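Local coordinates for protein inactive glucansucrase (PDB 5JBD) that belongs to glycoside hydrolase family 70, whose members are built around a TIM-type barrel, and carries a bound calcium ion in this model, at residues P183-T188 with R395-N400; Q311-H316 with E638-S643; A432-T437 with E478-Y483. One frame throughout, in Å; residues are numbered along the deposited sequence.

All three contacts fall within the family 70 range; each pairs a loop with a helix or helix end, in a fold whose core is the eight-stranded parallel sheet of a TIM-type barrel. Contacts 1 and 3 are neighbours: their centres are 21 Å apart, their nearest atoms about 4 Å, and they use the consecutive helices 392-406 and 420-434. Contact 2 lies well away from both, its centre 35 Å from that of contact 1 and 37 Å from that of contact 3. Along the chain, contact 1 closes before contact 3 opens, contact 3 is nested inside contact 2, and contacts 1 and 2 cross. Residues distant in sequence are thus joined at separate places in one family 70 region.

Contact 1. Residues P183-T188 with R395-N400; sequences PDKSGT and RKNLIN
Lys185 and Asn400 bring their CA atoms to 5.0 Å where a loop folds against helix 392-406, which follows strand 385-388 of the TIM-type barrel. The loop backbone makes a type I beta turn from Asp184 to Gly187, closed by the bond from Gly187 N to Asp184 O. An Asx turn is built into it: Asp184 OD1 accepts from Ser186 N at 2.9 Å, using its anti lone pair. The same oxygen is met by Ser186 OG from above the carboxylate plane; two donors from Ser186 therefore grip it.

With the turn fixed, two successive carbonyls each receive a side-chain donor from the helix. Asn400 ND2 gives to Lys185 O at 2.9 Å; the oxygen lies in the plane of the Asn400 amide, whereas the nitrogen stands 44° out of the carbonyl plane. Lys396 NZ reaches Ser186 O at 2.9 Å, in the carbonyl plane and on a lone pair. The Lys396 chain bends at chi3 (71°), which carries CE to 3.2 Å from Ser186 O. A weak, long ion pair also links this ammonium group to Asp393.

Beside these bonds, the extended aliphatic chain of Lys185 crosses Asn397 obliquely, its CD 3.9 Å from Asn397 CB. At phi 90° a CB on Gly187 would jam against Ser186 O and crowd Asn400 ND2, which lies 3.8 Å from Gly187 CA.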
ATOM      1  N   PRO A 183      -5.291   1.122  19.129  1.00 40.73           N
ATOM      2  CA  PRO A 183      -4.970   1.408  17.723  1.00 40.33           C
ATOM      3  C   PRO A 183      -3.911   0.488  17.104  1.00 39.23           C
ATOM      4  O   PRO A 183      -2.968   0.085  17.776  1.00 37.76           O
ATOM      5  CB  PRO A 183      -4.435   2.843  17.762  1.00 41.29           C
ATOM      6  CG  PRO A 183      -4.934   3.420  19.045  1.00 42.80           C
ATOM      7  CD  PRO A 183      -5.096   2.293  20.007  1.00 41.96           C
ATOM      8  N   ASP A 184      -4.077   0.157  15.830  1.00 38.91           N
ATOM      9  CA  ASP A 184      -3.121  -0.699  15.134  1.00 40.13           C
ATOM     10  C   ASP A 184      -2.072   0.174  14.453  1.00 37.19           C
ATOM     11  O   ASP A 184      -2.404   1.084  13.704  1.00 34.07           O
ATOM     12  CB  ASP A 184      -3.837  -1.589  14.100  1.00 43.99           C
ATOM     13  CG  ASP A 184      -2.952  -2.726  13.596  1.00 41.51           C
ATOM     14  OD1 ASP A 184      -1.937  -2.452  12.928  1.00 43.55           O
ATOM     15  OD2 ASP A 184      -3.285  -3.889  13.855  1.00 45.69           O
ATOM     16  N   LYS A 185      -0.804  -0.145  14.688  1.00 35.73           N
ATOM     17  CA  LYS A 185       0.322   0.577  14.086  1.00 34.66           C
ATOM     18  C   LYS A 185       0.394   0.576  12.542  1.00 31.95           C
ATOM     19  O   LYS A 185       1.163   1.347  11.961  1.00 28.42           O
ATOM     20  CB  LYS A 185       1.638   0.023  14.648  1.00 36.68           C
ATOM     21  CG  LYS A 185       1.965  -1.410  14.220  1.00 36.98           C
ATOM     22  CD  LYS A 185       3.288  -1.846  14.855  1.00 40.68           C
ATOM     23  CE  LYS A 185       3.783  -3.229  14.440  1.00 41.64           C
ATOM     24  NZ  LYS A 185       4.580  -3.934  15.492  1.00 45.03           N
ATOM     25  N   SER A 186      -0.337  -0.326  11.885  1.00 31.80           N
ATOM     26  CA  SER A 186      -0.414  -0.343  10.420  1.00 32.17           C
ATOM     27  C   SER A 186      -1.024   0.943   9.852  1.00 32.87           C
ATOM     28  O   SER A 186      -0.749   1.312   8.703  1.00 31.64           O
ATOM     29  CB  SER A 186      -1.237  -1.538   9.933  1.00 34.37           C
ATOM     30  OG  SER A 186      -2.621  -1.375  10.232  1.00 33.42           O
ATOM     31  N   GLY A 187      -1.842   1.617  10.661  1.00 32.70           N
ATOM     32  CA  GLY A 187      -2.493   2.856  10.249  1.00 33.64           C
ATOM     33  C   GLY A 187      -3.844   2.649   9.597  1.00 35.21           C
ATOM     34  O   GLY A 187      -4.509   3.631   9.273  1.00 35.66           O
ATOM     35  N   THR A 188      -4.263   1.389   9.409  1.00 34.86           N
ATOM     36  CA  THR A 188      -5.592   1.065   8.861  1.00 36.09           C
ATOM     37  C   THR A 188      -6.276   0.039   9.756  1.00 34.84           C
ATOM     38  O   THR A 188      -5.613  -0.623  10.563  1.00 34.92           O
ATOM     39  CB  THR A 188      -5.493   0.543   7.410  1.00 38.59           C
ATOM     40  OG1 THR A 188      -4.809  -0.716   7.383  1.00 38.53           O
ATOM     41  CG2 THR A 188      -4.727   1.531   6.538  1.00 40.88           C
ATOM     42  N   ARG A 395       9.112   0.992   8.375  1.00 23.90           N
ATOM     43  CA  ARG A 395       9.377   2.317   8.935  1.00 25.00           C
ATOM     44  C   ARG A 395       8.075   2.987   9.395  1.00 24.94           C
ATOM     45  O   ARG A 395       8.047   3.571  10.477  1.00 26.57           O
ATOM     46  CB  ARG A 395      10.123   3.214   7.949  1.00 24.91           C
ATOM     47  CG  ARG A 395      10.611   4.518   8.569  1.00 25.36           C
ATOM     48  CD  ARG A 395      11.826   4.303   9.449  1.00 25.30           C
ATOM     49  NE  ARG A 395      13.061   4.443   8.669  1.00 25.64           N
ATOM     50  CZ  ARG A 395      14.164   3.704   8.796  1.00 25.81           C
ATOM     51  NH1 ARG A 395      14.240   2.673   9.652  1.00 26.85           N
ATOM     52  NH2 ARG A 395      15.211   3.984   8.024  1.00 25.11           N
ATOM     53  N   LYS A 396       7.012   2.855   8.592  1.00 25.28           N
ATOM     54  CA  LYS A 396       5.667   3.353   8.947  1.00 26.45           C
ATOM     55  C   LYS A 396       5.131   2.747  10.243  1.00 26.95           C
ATOM     56  O   LYS A 396       4.596   3.471  11.087  1.00 24.04           O
ATOM     57  CB  LYS A 396       4.673   3.118   7.802  1.00 27.72           C
ATOM     58  CG  LYS A 396       3.198   3.383   8.137  1.00 28.87           C
ATOM     59  CD  LYS A 396       2.248   2.605   7.244  1.00 31.19           C
ATOM     60  CE  LYS A 396       2.285   1.115   7.566  1.00 31.95           C
ATOM     61  NZ  LYS A 396       1.217   0.398   6.849  1.00 34.90           N
ATOM     62  N   ASN A 397       5.267   1.423  10.399  1.00 26.54           N
ATOM     63  CA  ASN A 397       4.862   0.736  11.651  1.00 27.80           C
ATOM     64  C   ASN A 397       5.522   1.350  12.883  1.00 27.30           C
ATOM     65  O   ASN A 397       4.856   1.609  13.887  1.00 27.62           O
ATOM     66  CB  ASN A 397       5.210  -0.766  11.609  1.00 28.44           C
ATOM     67  CG  ASN A 397       4.319  -1.557  10.662  1.00 29.41           C
ATOM     68  OD1 ASN A 397       3.283  -1.072  10.178  1.00 28.86           O
ATOM     69  ND2 ASN A 397       4.723  -2.797  10.389  1.00 29.81           N
ATOM     70  N   LEU A 398       6.824   1.598  12.784  1.00 28.12           N
ATOM     71  CA  LEU A 398       7.612   2.161  13.879  1.00 29.60           C
ATOM     72  C   LEU A 398       7.159   3.585  14.231  1.00 31.04           C
ATOM     73  O   LEU A 398       6.998   3.925  15.410  1.00 31.01           O
ATOM     74  CB  LEU A 398       9.094   2.155  13.492  1.00 30.26           C
ATOM     75  CG  LEU A 398      10.181   2.304  14.561  1.00 31.90           C
ATOM     76  CD1 LEU A 398      11.466   1.641  14.078  1.00 30.59           C
ATOM     77  CD2 LEU A 398      10.442   3.764  14.919  1.00 34.41           C
ATOM     78  N   ILE A 399       6.944   4.399  13.203  1.00 29.94           N
ATOM     79  CA  ILE A 399       6.510   5.787  13.398  1.00 29.79           C
ATOM     80  C   ILE A 399       5.090   5.840  13.978  1.00 30.45           C
ATOM     81  O   ILE A 399       4.834   6.628  14.875  1.00 32.84           O
ATOM     82  CB  ILE A 399       6.639   6.602  12.087  1.00 29.28           C
ATOM     83  CG1 ILE A 399       8.112   6.771  11.690  1.00 28.91           C
ATOM     84  CG2 ILE A 399       5.946   7.966  12.182  1.00 29.24           C
ATOM     85  CD1 ILE A 399       8.933   7.704  12.549  1.00 30.14           C
ATOM     86  N   ASN A 400       4.176   5.010  13.476  1.00 30.64           N
ATOM     87  CA  ASN A 400       2.830   4.948  14.044  1.00 32.66           C
ATOM     88  C   ASN A 400       2.800   4.436  15.488  1.00 36.46           C
ATOM     89  O   ASN A 400       1.981   4.914  16.287  1.00 35.78           O
ATOM     90  CB  ASN A 400       1.901   4.113  13.169  1.00 33.38           C
ATOM     91  CG  ASN A 400       1.477   4.835  11.885  1.00 32.91           C
ATOM     92  OD1 ASN A 400       1.564   6.062  11.778  1.00 33.36           O
ATOM     93  ND2 ASN A 400       0.997   4.065  10.914  1.00 31.63           N
TER

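Contact 2. Residues Q311-H316 with E638-S643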
ATOM      1  N   GLN A 311      18.420 -15.648 -18.745  1.00 25.98           N
ATOM      2  CA  GLN A 311      18.817 -14.294 -19.143  1.00 27.48           C
ATOM      3  C   GLN A 311      17.595 -13.385 -19.339  1.00 27.36           C
ATOM      4  O   GLN A 311      17.580 -12.245 -18.845  1.00 24.81           O
ATOM      5  CB  GLN A 311      19.688 -14.323 -20.416  1.00 30.90           C
ATOM      6  CG  GLN A 311      20.222 -12.962 -20.905  1.00 35.02           C
ATOM      7  CD  GLN A 311      21.141 -12.264 -19.905  1.00 36.75           C
ATOM      8  OE1 GLN A 311      20.791 -11.206 -19.370  1.00 40.93           O
ATOM      9  NE2 GLN A 311      22.307 -12.861 -19.629  1.00 36.17           N
ATOM     10  N   ASN A 312      16.584 -13.889 -20.056  1.00 25.12           N
ATOM     11  CA  ASN A 312      15.369 -13.119 -20.309  1.00 24.84           C
ATOM     12  C   ASN A 312      14.549 -12.945 -19.025  1.00 23.44           C
ATOM     13  O   ASN A 312      14.055 -11.859 -18.747  1.00 22.03           O
ATOM     14  CB  ASN A 312      14.505 -13.789 -21.391  1.00 25.32           C
ATOM     15  CG  ASN A 312      15.148 -13.762 -22.761  1.00 26.69           C
ATOM     16  OD1 ASN A 312      16.066 -12.981 -23.033  1.00 28.49           O
ATOM     17  ND2 ASN A 312      14.630 -14.579 -23.652  1.00 26.89           N
ATOM     18  N   ALA A 313      14.413 -14.016 -18.244  1.00 22.70           N
ATOM     19  CA  ALA A 313      13.677 -13.943 -16.973  1.00 22.35           C
ATOM     20  C   ALA A 313      14.296 -12.891 -16.031  1.00 20.87           C
ATOM     21  O   ALA A 313      13.598 -12.013 -15.525  1.00 21.56           O
ATOM     22  CB  ALA A 313      13.635 -15.303 -16.292  1.00 21.86           C
ATOM     23  N   ASN A 314      15.603 -12.956 -15.864  1.00 21.59           N
ATOM     24  CA  ASN A 314      16.331 -12.053 -14.948  1.00 23.07           C
ATOM     25  C   ASN A 314      16.368 -10.574 -15.431  1.00 22.85           C
ATOM     26  O   ASN A 314      16.306  -9.659 -14.613  1.00 21.92           O
ATOM     27  CB  ASN A 314      17.742 -12.584 -14.668  1.00 23.69           C
ATOM     28  CG  ASN A 314      17.744 -13.919 -13.900  1.00 23.52           C
ATOM     29  OD1 ASN A 314      16.693 -14.485 -13.602  1.00 22.74           O
ATOM     30  ND2 ASN A 314      18.940 -14.431 -13.596  1.00 24.81           N
ATOM     31  N   ASP A 315      16.431 -10.360 -16.746  1.00 25.10           N
ATOM     32  CA  ASP A 315      16.287  -9.009 -17.325  1.00 26.11           C
ATOM     33  C   ASP A 315      14.910  -8.392 -17.038  1.00 26.48           C
ATOM     34  O   ASP A 315      14.762  -7.161 -17.090  1.00 27.60           O
ATOM     35  CB  ASP A 315      16.528  -9.020 -18.835  1.00 27.23           C
ATOM     36  CG  ASP A 315      18.010  -9.107 -19.217  1.00 29.01           C
ATOM     37  OD1 ASP A 315      18.894  -8.914 -18.366  1.00 29.37           O
ATOM     38  OD2 ASP A 315      18.295  -9.390 -20.398  1.00 30.80           O
ATOM     39  N   HIS A 316      13.910  -9.232 -16.746  1.00 25.50           N
ATOM     40  CA  HIS A 316      12.559  -8.762 -16.416  1.00 24.24           C
ATOM     41  C   HIS A 316      12.170  -9.164 -14.993  1.00 25.25           C
ATOM     42  O   HIS A 316      11.052  -9.605 -14.726  1.00 25.12           O
ATOM     43  CB  HIS A 316      11.579  -9.272 -17.488  1.00 24.19           C
ATOM     44  CG  HIS A 316      11.878  -8.727 -18.850  1.00 25.12           C
ATOM     45  ND1 HIS A 316      11.501  -7.454 -19.235  1.00 24.51           N
ATOM     46  CD2 HIS A 316      12.562  -9.251 -19.899  1.00 25.92           C
ATOM     47  CE1 HIS A 316      11.930  -7.225 -20.465  1.00 25.58           C
ATOM     48  NE2 HIS A 316      12.572  -8.297 -20.891  1.00 26.58           N
ATOM     49  N   GLU A 638      10.785 -25.828 -17.096  1.00 28.20           N
ATOM     50  CA  GLU A 638       9.648 -25.715 -16.209  1.00 29.27           C
ATOM     51  C   GLU A 638       9.765 -24.529 -15.241  1.00 26.68           C
ATOM     52  O   GLU A 638       8.824 -24.275 -14.476  1.00 27.36           O
ATOM     53  CB  GLU A 638       9.487 -27.008 -15.369  1.00 33.48           C
ATOM     54  CG  GLU A 638       9.593 -28.397 -16.028  1.00 41.27           C
ATOM     55  CD  GLU A 638       8.433 -28.739 -16.957  1.00 49.88           C
ATOM     56  OE1 GLU A 638       7.488 -27.922 -17.095  1.00 54.03           O
ATOM     57  OE2 GLU A 638       8.460 -29.851 -17.553  1.00 64.47           O
ATOM     58  N   LYS A 639      10.890 -23.806 -15.271  1.00 23.56           N
ATOM     59  CA  LYS A 639      11.109 -22.703 -14.354  1.00 22.98           C
ATOM     60  C   LYS A 639      11.320 -21.362 -15.060  1.00 22.71           C
ATOM     61  O   LYS A 639      11.939 -21.280 -16.126  1.00 22.57           O
ATOM     62  CB  LYS A 639      12.306 -22.988 -13.447  1.00 23.34           C
ATOM     63  CG  LYS A 639      12.161 -24.215 -12.543  1.00 25.68           C
ATOM     64  CD  LYS A 639      11.014 -24.054 -11.564  1.00 26.78           C
ATOM     65  CE  LYS A 639      11.046 -25.058 -10.414  1.00 29.57           C
ATOM     66  NZ  LYS A 639      10.042 -24.718  -9.335  1.00 27.96           N
ATOM     67  N   THR A 640      10.853 -20.310 -14.406  1.00 22.74           N
ATOM     68  CA  THR A 640      11.144 -18.933 -14.803  1.00 22.95           C
ATOM     69  C   THR A 640      12.299 -18.413 -13.924  1.00 23.01           C
ATOM     70  O   THR A 640      13.444 -18.341 -14.395  1.00 22.40           O
ATOM     71  CB  THR A 640       9.854 -18.107 -14.745  1.00 23.02           C
ATOM     72  OG1 THR A 640       8.932 -18.635 -15.710  1.00 24.36           O
ATOM     73  CG2 THR A 640      10.095 -16.640 -15.064  1.00 23.63           C
ATOM     74  N   PHE A 641      12.041 -18.090 -12.654  1.00 21.22           N
ATOM     75  CA  PHE A 641      13.151 -17.766 -11.742  1.00 20.67           C
ATOM     76  C   PHE A 641      13.760 -19.022 -11.111  1.00 20.65           C
ATOM     77  O   PHE A 641      13.059 -19.973 -10.802  1.00 21.14           O
ATOM     78  CB  PHE A 641      12.754 -16.706 -10.715  1.00 20.89           C
ATOM     79  CG  PHE A 641      12.464 -15.387 -11.353  1.00 21.15           C
ATOM     80  CD1 PHE A 641      13.487 -14.683 -11.982  1.00 21.41           C
ATOM     81  CD2 PHE A 641      11.164 -14.908 -11.454  1.00 22.16           C
ATOM     82  CE1 PHE A 641      13.231 -13.498 -12.632  1.00 21.84           C
ATOM     83  CE2 PHE A 641      10.909 -13.729 -12.114  1.00 21.55           C
ATOM     84  CZ  PHE A 641      11.939 -13.025 -12.708  1.00 22.24           C
ATOM     85  N   GLU A 642      15.083 -19.004 -10.995  1.00 20.11           N
ATOM     86  CA  GLU A 642      15.867 -20.059 -10.389  1.00 20.03           C
ATOM     87  C   GLU A 642      16.854 -19.387  -9.437  1.00 19.82           C
ATOM     88  O   GLU A 642      17.513 -18.415  -9.823  1.00 20.04           O
ATOM     89  CB  GLU A 642      16.668 -20.780 -11.440  1.00 20.90           C
ATOM     90  CG  GLU A 642      15.859 -21.496 -12.510  1.00 22.77           C
ATOM     91  CD  GLU A 642      16.757 -22.196 -13.506  1.00 23.24           C
ATOM     92  OE1 GLU A 642      17.685 -21.537 -14.020  1.00 25.70           O
ATOM     93  OE2 GLU A 642      16.550 -23.392 -13.768  1.00 24.18           O
ATOM     94  N   SER A 643      16.948 -19.913  -8.223  1.00 20.32           N
ATOM     95  CA  SER A 643      17.862 -19.388  -7.184  1.00 20.81           C
ATOM     96  C   SER A 643      19.243 -19.974  -7.406  1.00 20.76           C
ATOM     97  O   SER A 643      19.544 -21.083  -6.974  1.00 23.55           O
ATOM     98  CB  SER A 643      17.327 -19.711  -5.780  1.00 20.77           C
ATOM     99  OG  SER A 643      18.026 -18.997  -4.761  1.00 20.59           O
TER
HETATM  100  O   HOH W   1      18.920 -17.382 -12.769  1.00 21.22           O
HETATM  101  O   HOH W   2      16.140 -17.181 -13.232  1.00 21.83           O
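Ala313 and Phe641 meet where, in a protein built around a TIM-type barrel, the last turn of helix 310-315 packs on the loop that runs into helix 645-648. The apolar part is small. Ala313 CB points at the loop and lies 4.0 Å from Thr640 CG2, with Phe641 CE1 at a similar range. Thr640 CG2 also covers one face of the Phe641 ring, offset toward the rim, and Leu647 of helix 645-648 touches the same side chain.

Oxygen-to-ring contacts form a second group. Phe641 CG, anti to its carbonyl carbon (chi1 -65°), is turned toward the helix. Ala313 O approaches Phe641 CE1 obliquely, at 3.3 Å. Asn314 OD1 and His316 O instead sit at the ring edge, near its plane, with OD1 3.6 Å from Phe641 CD1. The Asn314 amide and the ring lie nearly parallel, their planes 9° apart, and the two side chains run past each other in opposite senses. The His316 ring leads away from the loop, and its ND1 is hydrogen-bonded to Asp278 O.

Direct hydrogen bonds between the segments are absent, and water does the bridging. Water W1 accepts from Asn314 ND2 at 3.1 Å and makes a weak link to Glu642 O. Water W2 lies 2.8 Å from Asn314 OD1 and 3.2 Å from Thr640 O, although, with atoms elsewhere counted, more acceptors are in reach than it has protons. Its own oxygen accepts from Glu642 N at 3.1 Å.

Contact 3. Residues A432-T437 with E478-Y483; sequences ADQEKT and EKSIYY
Ser480 meets Gln434 through a single water, in a small interface between the end of helix 420-434 and the turn that leads into helix 483-496. Water W3 lies 2.7 Å from Ser480 OG and accepts a weak bond from Gln434 NE2. Ser480 OG also accepts from Tyr482 N at 3.0 Å with an N-H...O angle of 169°, a nearly straight capping bond. The turn from Ser480 to Tyr483 is type I, closed by the bond from Tyr483 N to Ser480 O.

Ile481 follows, its CB directed at the helix end. Its CG2 sits 3.6 Å above the plane of the Tyr482 ring, over the centre, a CH-pi contact between adjacent side chains. The same methyl lies 4.1 Å from Gln434 OE1, and the two side chains run antiparallel past one another. CG1 is anti to the backbone N (chi1 -172°) and the chain stays extended to CD1, which lies 4.2 Å from Glu435 OE2.

Tyr482 completes the set. Its CE2 is 3.5 Å from Gln434 NE2 and 3.8 Å from Gln434 CG; the amide nitrogen comes at the ring obliquely, with the amide and ring planes 86° apart. Val446 and Pro447 of helix 446-455 also touch this tyrosine.

The two segments share no direct hydrogen bond, and the polar links between them run through intermediaries. Water W3 joins the Gln434 amide to the capping serine, and Lys439 NZ binds Gln434 O and, weakly, Tyr482 OH. Fit between the glutamine, isoleucine and tyrosine side chains, rather than direct polar pairing, thus makes up most of the contact.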
ATOM      1  N   ALA A 432      16.584  11.593  16.633  1.00 33.74           N
ATOM      2  CA  ALA A 432      17.379  11.701  17.861  1.00 32.48           C
ATOM      3  C   ALA A 432      17.654  10.303  18.435  1.00 31.94           C
ATOM      4  O   ALA A 432      18.778   9.997  18.810  1.00 30.48           O
ATOM      5  CB  ALA A 432      16.676  12.568  18.883  1.00 33.55           C
ATOM      6  N   ASP A 433      16.629   9.459  18.459  1.00 32.88           N
ATOM      7  CA  ASP A 433      16.769   8.086  18.992  1.00 33.05           C
ATOM      8  C   ASP A 433      17.710   7.231  18.146  1.00 32.56           C
ATOM      9  O   ASP A 433      18.526   6.472  18.690  1.00 37.07           O
ATOM     10  CB  ASP A 433      15.400   7.414  19.131  1.00 31.86           C
ATOM     11  CG  ASP A 433      15.468   6.110  19.882  1.00 32.99           C
ATOM     12  OD1 ASP A 433      15.688   6.139  21.113  1.00 33.05           O
ATOM     13  OD2 ASP A 433      15.276   5.039  19.250  1.00 33.55           O
ATOM     14  N   GLN A 434      17.622   7.348  16.826  1.00 32.33           N
ATOM     15  CA  GLN A 434      18.489   6.566  15.918  1.00 31.78           C
ATOM     16  C   GLN A 434      19.986   6.774  16.195  1.00 32.26           C
ATOM     17  O   GLN A 434      20.785   5.839  16.046  1.00 31.81           O
ATOM     18  CB  GLN A 434      18.158   6.901  14.453  1.00 30.07           C
ATOM     19  CG  GLN A 434      18.794   5.999  13.402  1.00 28.50           C
ATOM     20  CD  GLN A 434      18.396   6.383  11.977  1.00 29.27           C
ATOM     21  OE1 GLN A 434      18.494   7.557  11.570  1.00 29.39           O
ATOM     22  NE2 GLN A 434      17.932   5.413  11.222  1.00 25.41           N
ATOM     23  N   GLU A 435      20.360   7.981  16.627  1.00 34.08           N
ATOM     24  CA  GLU A 435      21.770   8.307  16.932  1.00 35.44           C
ATOM     25  C   GLU A 435      22.298   7.774  18.270  1.00 33.65           C
ATOM     26  O   GLU A 435      23.508   7.764  18.484  1.00 29.45           O
ATOM     27  CB  GLU A 435      21.969   9.827  16.892  1.00 40.86           C
ATOM     28  CG  GLU A 435      21.678  10.412  15.527  1.00 46.01           C
ATOM     29  CD  GLU A 435      22.622  11.528  15.181  1.00 53.10           C
ATOM     30  OE1 GLU A 435      22.448  12.628  15.737  1.00 54.11           O
ATOM     31  OE2 GLU A 435      23.530  11.294  14.359  1.00 58.31           O
ATOM     32  N   LYS A 436      21.393   7.355  19.158  1.00 34.50           N
ATOM     33  CA  LYS A 436      21.761   6.910  20.498  1.00 38.40           C
ATOM     34  C   LYS A 436      22.339   5.489  20.512  1.00 36.78           C
ATOM     35  O   LYS A 436      22.064   4.674  19.630  1.00 33.57           O
ATOM     36  CB  LYS A 436      20.542   6.941  21.432  1.00 41.37           C
ATOM     37  CG  LYS A 436      20.041   8.337  21.740  1.00 46.26           C
ATOM     38  CD  LYS A 436      18.765   8.298  22.564  1.00 50.26           C
ATOM     39  CE  LYS A 436      18.192   9.693  22.749  1.00 55.80           C
ATOM     40  NZ  LYS A 436      17.041   9.693  23.690  1.00 60.11           N
ATOM     41  N   THR A 437      23.144   5.220  21.529  1.00 36.39           N
ATOM     42  CA  THR A 437      23.554   3.846  21.862  1.00 36.13           C
ATOM     43  C   THR A 437      22.336   3.072  22.405  1.00 37.28           C
ATOM     44  O   THR A 437      21.983   2.015  21.873  1.00 35.85           O
ATOM     45  CB  THR A 437      24.709   3.864  22.872  1.00 36.50           C
ATOM     46  OG1 THR A 437      25.857   4.464  22.254  1.00 36.00           O
ATOM     47  CG2 THR A 437      25.068   2.451  23.348  1.00 37.75           C
ATOM     48  N   GLU A 478      20.281  14.580   2.459  1.00 32.27           N
ATOM     49  CA  GLU A 478      20.957  14.254   3.730  1.00 32.53           C
ATOM     50  C   GLU A 478      21.221  12.755   3.830  1.00 31.66           C
ATOM     51  O   GLU A 478      20.278  11.958   3.823  1.00 30.20           O
ATOM     52  CB  GLU A 478      20.090  14.666   4.922  1.00 32.21           C
ATOM     53  CG  GLU A 478      19.924  16.167   5.105  1.00 33.12           C
ATOM     54  CD  GLU A 478      18.965  16.538   6.234  1.00 34.09           C
ATOM     55  OE1 GLU A 478      18.541  15.663   7.021  1.00 34.26           O
ATOM     56  OE2 GLU A 478      18.624  17.734   6.342  1.00 36.32           O
ATOM     57  N   LYS A 479      22.487  12.378   3.941  1.00 32.71           N
ATOM     58  CA  LYS A 479      22.834  10.986   4.189  1.00 32.19           C
ATOM     59  C   LYS A 479      22.452  10.570   5.613  1.00 31.94           C
ATOM     60  O   LYS A 479      22.577  11.354   6.571  1.00 29.00           O
ATOM     61  CB  LYS A 479      24.330  10.750   3.977  1.00 34.53           C
ATOM     62  CG  LYS A 479      24.796  10.924   2.546  1.00 36.55           C
ATOM     63  CD  LYS A 479      26.313  10.846   2.502  1.00 38.86           C
ATOM     64  CE  LYS A 479      26.834  10.884   1.078  1.00 42.55           C
ATOM     65  NZ  LYS A 479      28.319  10.760   1.087  1.00 43.44           N
ATOM     66  N   SER A 480      22.016   9.320   5.747  1.00 30.10           N
ATOM     67  CA  SER A 480      21.732   8.724   7.053  1.00 30.20           C
ATOM     68  C   SER A 480      23.041   8.442   7.783  1.00 29.59           C
ATOM     69  O   SER A 480      24.100   8.284   7.174  1.00 30.16           O
ATOM     70  CB  SER A 480      20.951   7.408   6.885  1.00 30.06           C
ATOM     71  OG  SER A 480      20.988   6.621   8.069  1.00 31.70           O
ATOM     72  N   ILE A 481      22.961   8.346   9.099  1.00 30.23           N
ATOM     73  CA  ILE A 481      24.090   7.832   9.896  1.00 32.16           C
ATOM     74  C   ILE A 481      24.632   6.485   9.363  1.00 30.01           C
ATOM     75  O   ILE A 481      25.827   6.198   9.482  1.00 31.49           O
ATOM     76  CB  ILE A 481      23.674   7.716  11.402  1.00 34.24           C
ATOM     77  CG1 ILE A 481      24.862   7.381  12.307  1.00 39.22           C
ATOM     78  CG2 ILE A 481      22.494   6.759  11.614  1.00 32.80           C
ATOM     79  CD1 ILE A 481      24.526   7.287  13.791  1.00 43.13           C
ATOM     80  N   TYR A 482      23.766   5.660   8.781  1.00 27.43           N
ATOM     81  CA  TYR A 482      24.189   4.333   8.303  1.00 26.29           C
ATOM     82  C   TYR A 482      24.699   4.285   6.859  1.00 25.38           C
ATOM     83  O   TYR A 482      25.046   3.208   6.381  1.00 25.15           O
ATOM     84  CB  TYR A 482      23.056   3.322   8.495  1.00 25.47           C
ATOM     85  CG  TYR A 482      22.572   3.227   9.916  1.00 26.13           C
ATOM     86  CD1 TYR A 482      23.464   2.951  10.959  1.00 25.43           C
ATOM     87  CD2 TYR A 482      21.216   3.409  10.241  1.00 25.91           C
ATOM     88  CE1 TYR A 482      23.021   2.878  12.269  1.00 25.42           C
ATOM     89  CE2 TYR A 482      20.774   3.338  11.559  1.00 26.37           C
ATOM     90  CZ  TYR A 482      21.685   3.058  12.566  1.00 26.06           C
ATOM     91  OH  TYR A 482      21.248   2.969  13.877  1.00 25.72           O
ATOM     92  N   TYR A 483      24.781   5.430   6.177  1.00 25.84           N
ATOM     93  CA  TYR A 483      25.210   5.459   4.758  1.00 25.93           C
ATOM     94  C   TYR A 483      26.580   4.795   4.535  1.00 26.42           C
ATOM     95  O   TYR A 483      26.738   3.967   3.617  1.00 24.01           O
ATOM     96  CB  TYR A 483      25.213   6.904   4.199  1.00 26.66           C
ATOM     97  CG  TYR A 483      25.670   7.015   2.741  1.00 27.25           C
ATOM     98  CD1 TYR A 483      27.026   7.045   2.411  1.00 27.63           C
ATOM     99  CD2 TYR A 483      24.743   7.071   1.696  1.00 26.80           C
ATOM    100  CE1 TYR A 483      27.448   7.119   1.098  1.00 28.72           C
ATOM    101  CE2 TYR A 483      25.161   7.172   0.383  1.00 27.91           C
ATOM    102  CZ  TYR A 483      26.509   7.200   0.092  1.00 29.03           C
ATOM    103  OH  TYR A 483      26.939   7.293  -1.198  1.00 30.86           O
TER
HETATM  104  O   HOH W   3      18.634   5.306   8.591  1.00 25.36           O